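Local atomic coordinates of geranyltranstransferase (Roseobacter denitrificans, PDB entry 4LLS), a protein that probably condenses isopentenyl diphosphate with allylic diphosphates, making farnesyl or geranylgeranyl diphosphate with the help of divalent metal ions. Residues A[91-96]-A[137-142]; A[53-58]-A[129-134]. One frame throughout, in Å; residues are numbered along the deposited sequence.

Contact 1: A[91-96]-A[137-142]. With IPE (3-methylbut-3-enyl trihydrogen diphosphate), chain C.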
loop_
_atom_site.group_PDB
_atom_site.type_symbol
_atom_site.label_atom_id
_atom_site.label_comp_id
_atom_site.label_asym_id
_atom_site.label_seq_id
_atom_site.Cartn_x
_atom_site.Cartn_y
_atom_site.Cartn_z
ATOM N N ILE A 91 -5.821 -4.738 9.069
ATOM C CA ILE A 91 -6.041 -3.322 9.387
ATOM C C ILE A 91 -4.930 -2.804 10.290
ATOM O O ILE A 91 -4.552 -1.625 10.184
ATOM C CB ILE A 91 -7.445 -3.066 9.945
ATOM C CG1 ILE A 91 -7.735 -1.574 9.890
ATOM C CG2 ILE A 91 -7.636 -3.632 11.348
ATOM C CD1 ILE A 91 -7.793 -0.963 8.498
ATOM N N GLU A 92 -4.418 -3.642 11.193
ATOM C CA GLU A 92 -3.249 -3.256 11.976
ATOM C C GLU A 92 -1.978 -2.997 11.138
ATOM O O GLU A 92 -1.191 -2.087 11.431
ATOM C CB GLU A 92 -2.978 -4.248 13.073
ATOM C CG GLU A 92 -4.046 -4.203 14.133
ATOM C CD GLU A 92 -4.031 -2.965 15.023
ATOM O OE1 GLU A 92 -2.909 -2.456 15.317
ATOM O OE2 GLU A 92 -5.123 -2.545 15.485
ATOM N N ALA A 93 -1.813 -3.758 10.061
ATOM C CA ALA A 93 -0.709 -3.515 9.132
ATOM C C ALA A 93 -0.885 -2.191 8.400
ATOM O O ALA A 93 0.050 -1.396 8.241
ATOM C CB ALA A 93 -0.600 -4.644 8.136
ATOM N N LEU A 94 -2.096 -1.917 7.945
ATOM C CA LEU A 94 -2.406 -0.663 7.244
ATOM C C LEU A 94 -2.162 0.507 8.209
ATOM O O LEU A 94 -1.464 1.475 7.856
ATOM C CB LEU A 94 -3.845 -0.692 6.733
ATOM C CG LEU A 94 -4.271 0.235 5.571
ATOM C CD1 LEU A 94 -4.026 1.716 5.860
ATOM C CD2 LEU A 94 -3.616 -0.189 4.278
ATOM N N HIS A 95 -2.761 0.467 9.373
ATOM C CA HIS A 95 -2.551 1.483 10.387
ATOM C C HIS A 95 -1.069 1.672 10.637
ATOM O O HIS A 95 -0.575 2.818 10.732
ATOM C CB HIS A 95 -3.328 1.041 11.604
ATOM C CG HIS A 95 -3.086 1.850 12.824
ATOM N ND1 HIS A 95 -3.422 3.178 12.920
ATOM C CD2 HIS A 95 -2.692 1.464 14.058
ATOM C CE1 HIS A 95 -3.163 3.600 14.152
ATOM N NE2 HIS A 95 -2.737 2.573 14.864
ATOM N N ALA A 96 -0.344 0.587 10.844
ATOM C CA ALA A 96 1.084 0.697 11.137
ATOM C C ALA A 96 1.802 1.411 10.025
ATOM O O ALA A 96 2.684 2.253 10.299
ATOM C CB ALA A 96 1.723 -0.645 11.370
ATOM N N THR A 137 1.262 -3.145 1.527
ATOM C CA THR A 137 1.091 -4.280 0.661
ATOM C C THR A 137 0.634 -5.508 1.468
ATOM O O THR A 137 -0.270 -6.257 1.064
ATOM C CB THR A 137 2.376 -4.632 -0.094
ATOM O OG1 THR A 137 2.996 -3.426 -0.552
ATOM C CG2 THR A 137 2.044 -5.548 -1.241
ATOM N N LEU A 138 1.224 -5.645 2.648
ATOM C CA LEU A 138 0.944 -6.790 3.501
ATOM C C LEU A 138 -0.546 -6.747 3.941
ATOM O O LEU A 138 -1.222 -7.769 4.013
ATOM C CB LEU A 138 1.850 -6.770 4.724
ATOM C CG LEU A 138 1.660 -7.968 5.643
ATOM C CD1 LEU A 138 2.136 -9.241 4.937
ATOM C CD2 LEU A 138 2.441 -7.760 6.937
ATOM N N ALA A 139 -1.104 -5.558 4.204
ATOM C CA ALA A 139 -2.513 -5.452 4.552
ATOM C C ALA A 139 -3.387 -6.098 3.488
ATOM O O ALA A 139 -4.338 -6.835 3.785
ATOM C CB ALA A 139 -2.887 -3.987 4.741
ATOM N N PHE A 140 -3.103 -5.803 2.224
ATOM C CA PHE A 140 -3.871 -6.380 1.146
ATOM C C PHE A 140 -3.627 -7.875 0.953
ATOM O O PHE A 140 -4.572 -8.600 0.657
ATOM C CB PHE A 140 -3.630 -5.593 -0.140
ATOM C CG PHE A 140 -4.297 -4.241 -0.123
ATOM C CD1 PHE A 140 -3.574 -3.084 0.097
ATOM C CD2 PHE A 140 -5.653 -4.132 -0.325
ATOM C CE1 PHE A 140 -4.202 -1.878 0.217
ATOM C CE2 PHE A 140 -6.277 -2.927 -0.213
ATOM C CZ PHE A 140 -5.558 -1.795 0.058
ATOM N N GLU A 141 -2.420 -8.354 1.222
ATOM C CA GLU A 141 -2.144 -9.787 1.215
ATOM C C GLU A 141 -2.974 -10.488 2.268
ATOM O O GLU A 141 -3.597 -11.515 2.002
ATOM C CB GLU A 141 -0.670 -10.051 1.425
ATOM C CG GLU A 141 -0.341 -11.534 1.443
ATOM C CD GLU A 141 1.149 -11.862 1.415
ATOM O OE1 GLU A 141 1.975 -10.946 1.416
ATOM O OE2 GLU A 141 1.515 -13.075 1.495
ATOM N N LEU A 142 -3.037 -9.900 3.456
ATOM C CA LEU A 142 -3.734 -10.530 4.581
ATOM C C LEU A 142 -5.252 -10.628 4.359
ATOM O O LEU A 142 -5.866 -11.644 4.686
ATOM C CB LEU A 142 -3.388 -9.804 5.872
ATOM C CG LEU A 142 -1.940 -9.923 6.322
ATOM C CD1 LEU A 142 -1.620 -8.983 7.440
ATOM C CD2 LEU A 142 -1.669 -11.365 6.720
HETATM C C1 IPE C . -2.564 6.796 16.690
HETATM O O1 IPE C . -3.532 5.732 16.786
HETATM C C2 IPE C . -2.778 7.527 15.369
HETATM C C3 IPE C . -4.166 8.112 15.288
HETATM C C4 IPE C . -5.004 7.787 14.305
HETATM C C5 IPE C . -4.567 9.197 16.239
HETATM P PA IPE C . -3.615 4.858 18.117
HETATM O O1A IPE C . -3.750 5.778 19.338
HETATM O O2A IPE C . -4.686 3.887 17.906
HETATM O O3A IPE C . -2.221 4.104 18.177
HETATM P PB IPE C . -1.682 2.641 18.624
HETATM O O1B IPE C . -0.247 2.868 19.074
HETATM O O2B IPE C . -2.559 2.149 19.740
HETATM O O3B IPE C . -1.855 1.812 17.374
#

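Contact 2: A[53-58]-A[129-134]. With GST (geranyl S-thiolodiphosphate), chain I.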
loop_
_atom_site.group_PDB
_atom_site.type_symbol
_atom_site.label_atom_id
_atom_site.label_comp_id
_atom_site.label_asym_id
_atom_site.label_seq_id
_atom_site.Cartn_x
_atom_site.Cartn_y
_atom_site.Cartn_z
ATOM N N GLU A 53 12.819 -6.404 9.541
ATOM C CA GLU A 53 12.935 -6.094 10.963
ATOM C C GLU A 53 12.160 -4.812 11.309
ATOM O O GLU A 53 11.521 -4.718 12.362
ATOM C CB GLU A 53 14.406 -5.984 11.358
ATOM C CG GLU A 53 15.083 -7.338 11.276
ATOM C CD GLU A 53 16.555 -7.313 11.650
ATOM O OE1 GLU A 53 17.020 -6.324 12.265
ATOM O OE2 GLU A 53 17.248 -8.301 11.319
ATOM N N ALA A 54 12.240 -3.824 10.425
ATOM C CA ALA A 54 11.485 -2.571 10.564
ATOM C C ALA A 54 9.958 -2.770 10.461
ATOM O O ALA A 54 9.193 -2.179 11.203
ATOM C CB ALA A 54 11.950 -1.548 9.541
ATOM N N MET A 55 9.536 -3.670 9.584
ATOM C CA MET A 55 8.131 -4.036 9.520
ATOM C C MET A 55 7.664 -4.613 10.857
ATOM O O MET A 55 6.551 -4.314 11.306
ATOM C CB MET A 55 7.876 -5.050 8.420
ATOM C CG MET A 55 8.001 -4.474 7.020
ATOM S SD MET A 55 8.017 -5.707 5.698
ATOM C CE MET A 55 6.277 -6.131 5.621
ATOM N N ALA A 56 8.465 -5.492 11.462
ATOM C CA ALA A 56 8.110 -6.111 12.719
ATOM C C ALA A 56 8.108 -5.061 13.835
ATOM O O ALA A 56 7.216 -5.043 14.702
ATOM C CB ALA A 56 9.093 -7.203 13.053
ATOM N N HIS A 57 9.078 -4.161 13.800
ATOM C CA HIS A 57 9.163 -3.086 14.790
ATOM C C HIS A 57 7.883 -2.256 14.771
ATOM O O HIS A 57 7.330 -1.880 15.801
ATOM C CB HIS A 57 10.369 -2.225 14.475
ATOM C CG HIS A 57 10.721 -1.237 15.538
ATOM N ND1 HIS A 57 10.434 0.103 15.456
ATOM C CD2 HIS A 57 11.443 -1.398 16.672
ATOM C CE1 HIS A 57 10.959 0.732 16.498
ATOM N NE2 HIS A 57 11.551 -0.164 17.260
ATOM N N ALA A 58 7.486 -1.861 13.570
ATOM C CA ALA A 58 6.371 -0.955 13.372
ATOM C C ALA A 58 5.013 -1.548 13.700
ATOM O O ALA A 58 4.036 -0.790 13.954
ATOM C CB ALA A 58 6.359 -0.474 11.919
ATOM N N VAL A 129 10.477 4.525 4.656
ATOM C CA VAL A 129 9.619 4.610 3.482
ATOM C C VAL A 129 9.270 3.209 2.989
ATOM O O VAL A 129 8.069 2.894 2.774
ATOM C CB VAL A 129 10.272 5.421 2.359
ATOM C CG1 VAL A 129 9.465 5.276 1.059
ATOM C CG2 VAL A 129 10.426 6.895 2.755
ATOM N N LEU A 130 10.257 2.339 2.878
ATOM C CA LEU A 130 10.030 1.030 2.277
ATOM C C LEU A 130 9.273 0.120 3.212
ATOM O O LEU A 130 8.423 -0.666 2.767
ATOM C CB LEU A 130 11.352 0.375 1.795
ATOM C CG LEU A 130 12.040 1.090 0.616
ATOM C CD1 LEU A 130 13.384 0.410 0.408
ATOM C CD2 LEU A 130 11.219 1.033 -0.649
ATOM N N ALA A 131 9.552 0.190 4.518
ATOM C CA ALA A 131 8.820 -0.639 5.453
ATOM C C ALA A 131 7.350 -0.224 5.451
ATOM O O ALA A 131 6.492 -1.115 5.498
ATOM C CB ALA A 131 9.395 -0.511 6.874
ATOM N N GLY A 132 7.030 1.071 5.435
ATOM C CA GLY A 132 5.652 1.497 5.344
ATOM C C GLY A 132 5.020 1.007 4.047
ATOM O O GLY A 132 3.905 0.514 4.059
ATOM N N ASP A 133 5.754 1.061 2.931
ATOM C CA ASP A 133 5.252 0.642 1.633
ATOM C C ASP A 133 4.868 -0.851 1.723
ATOM O O ASP A 133 3.771 -1.254 1.286
ATOM C CB ASP A 133 6.302 0.878 0.545
ATOM C CG ASP A 133 6.418 2.308 0.125
ATOM O OD1 ASP A 133 5.528 3.106 0.458
ATOM O OD2 ASP A 133 7.420 2.609 -0.574
ATOM N N ALA A 134 5.767 -1.690 2.283
ATOM C CA ALA A 134 5.568 -3.122 2.324
ATOM C C ALA A 134 4.451 -3.480 3.288
ATOM O O ALA A 134 3.842 -4.541 3.143
ATOM C CB ALA A 134 6.848 -3.879 2.680
HETATM P PA GST I . 15.499 3.394 -13.149
HETATM O O1A GST I . 16.885 3.120 -13.748
HETATM O O2A GST I . 15.493 4.437 -12.037
HETATM O O3A GST I . 14.387 3.559 -14.143
HETATM O O1B GST I . 15.132 2.070 -12.414
HETATM P PB GST I . 16.223 1.330 -11.556
HETATM O O2B GST I . 16.789 2.218 -10.531
HETATM O O3B GST I . 17.342 0.636 -12.503
HETATM S S1 GST I . 15.058 -0.054 -10.747
HETATM C C1 GST I . 13.791 1.085 -10.281
HETATM C C2 GST I . 13.124 0.588 -9.031
HETATM C C3 GST I . 11.983 -0.105 -9.087
HETATM C C10 GST I . 11.348 -0.430 -10.405
HETATM C C4 GST I . 11.397 -0.654 -7.826
HETATM C C5 GST I . 11.499 0.383 -6.702
HETATM C C6 GST I . 10.884 -0.266 -5.500
HETATM C C7 GST I . 10.347 0.383 -4.466
HETATM C C9 GST I . 9.794 -0.495 -3.385
HETATM C C8 GST I . 10.219 1.871 -4.359
#

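Contact 1: A[91-96]-A[137-142]
A93 and A139 face each other across two antiparallel helices, and their small size sets how near the backbones come. The methyl groups of both alanines are directed at the other helix, their CB atoms 4.1 Å apart, and the CA atoms of the pair are separated by only 5.3 Å. The axes of the short segments run at 170° to one another and approach to 7.8 Å, a tight spacing that the two small side chains leave room for.

L94 flanks the alanine pair. Its CG lies anti to the backbone N (chi1 -158°), and from there one branch of the isobutyl group reaches the neighbouring helix: CD2 sits 3.9 Å from CB of A139. The same methyl approaches the ring of F140 obliquely, at 4.4 Å from CE1, so that CD2 lies against the alanine methyl and near the aromatic ring. The ring of F140 also stacks on F140 of the second subunit, which places this helix at the dimer interface.

The next residue, H95, lies on the other side of the helix, turned away from 137-142. NE2 donates a hydrogen bond of 2.8 Å to O3B of isopentenyl diphosphate, with an N-H...O angle of 152°, and the oxygen lies at the ring edge, near its plane. K63, R66 and R114 bind the same diphosphate. Helix 81-102 thus presents apolar methyls to helix 125-144 and a polar ring to the substrate, an arrangement belonging to the all-helical polyprenyl synthase fold and its isopentenyl diphosphate pocket.

Contact 2: A[53-58]-A[129-134]
M55 and A54 of helix 50-59 meet A131 and A134 in a helix crossing of the all-alpha polyprenyl synthase fold, the local axes inclined at -70° and 9.0 Å apart. A54 and A131 touch methyl to methyl, CB to CB at 3.8 Å.

The longer reach belongs to M55. Its CB leaves the backbone with CG set anti to the carbonyl carbon (chi1 -71°), which starts the chain along the flank of the other helix. CG passes A131, lying 4.0 Å from its carbonyl O and slightly farther from its CB. Beyond it, SD rests 3.7 Å from CB of A134, and the bend at chi3 (77°) brings the terminal methyl against that same CB. Without the thioether, as with an alanine here, A134 is likely to lose the sulfur and methyl that press on its CB, leaving a gap between the helices.

Behind this apolar seam, helix 125-144 turns to the second subunit: D133 OD2 is hydrogen-bonded to H101 there, and L130 CD2 lies 3.4 Å from C9 of a geranyl S-thiolodiphosphate. On the near side, the M55 methyl CE ends 3.8 Å from the carbonyl O of A134.

Overall arrangement
Contacts 1 and 2 illustrate how one helix can serve several partners: helix 125-144 lends 137-142 to the first and 129-134 to the second. Both are buried and apolar, yet contact 1 sits nearer the centre of the chain, about 12 Å from it against about 17 Å for contact 2, measured from centre to centre. Near-antiparallel alignment in contact 1 rests on alanine and branched leucine, with a substrate-binding histidine on the far side of its helix; the steeper crossing in contact 2 is bridged by a flexible thioether. Their centres lie 11 Å apart, A96 CB packs 3.5 Å from A58 O between them, and both contacts border the second subunit.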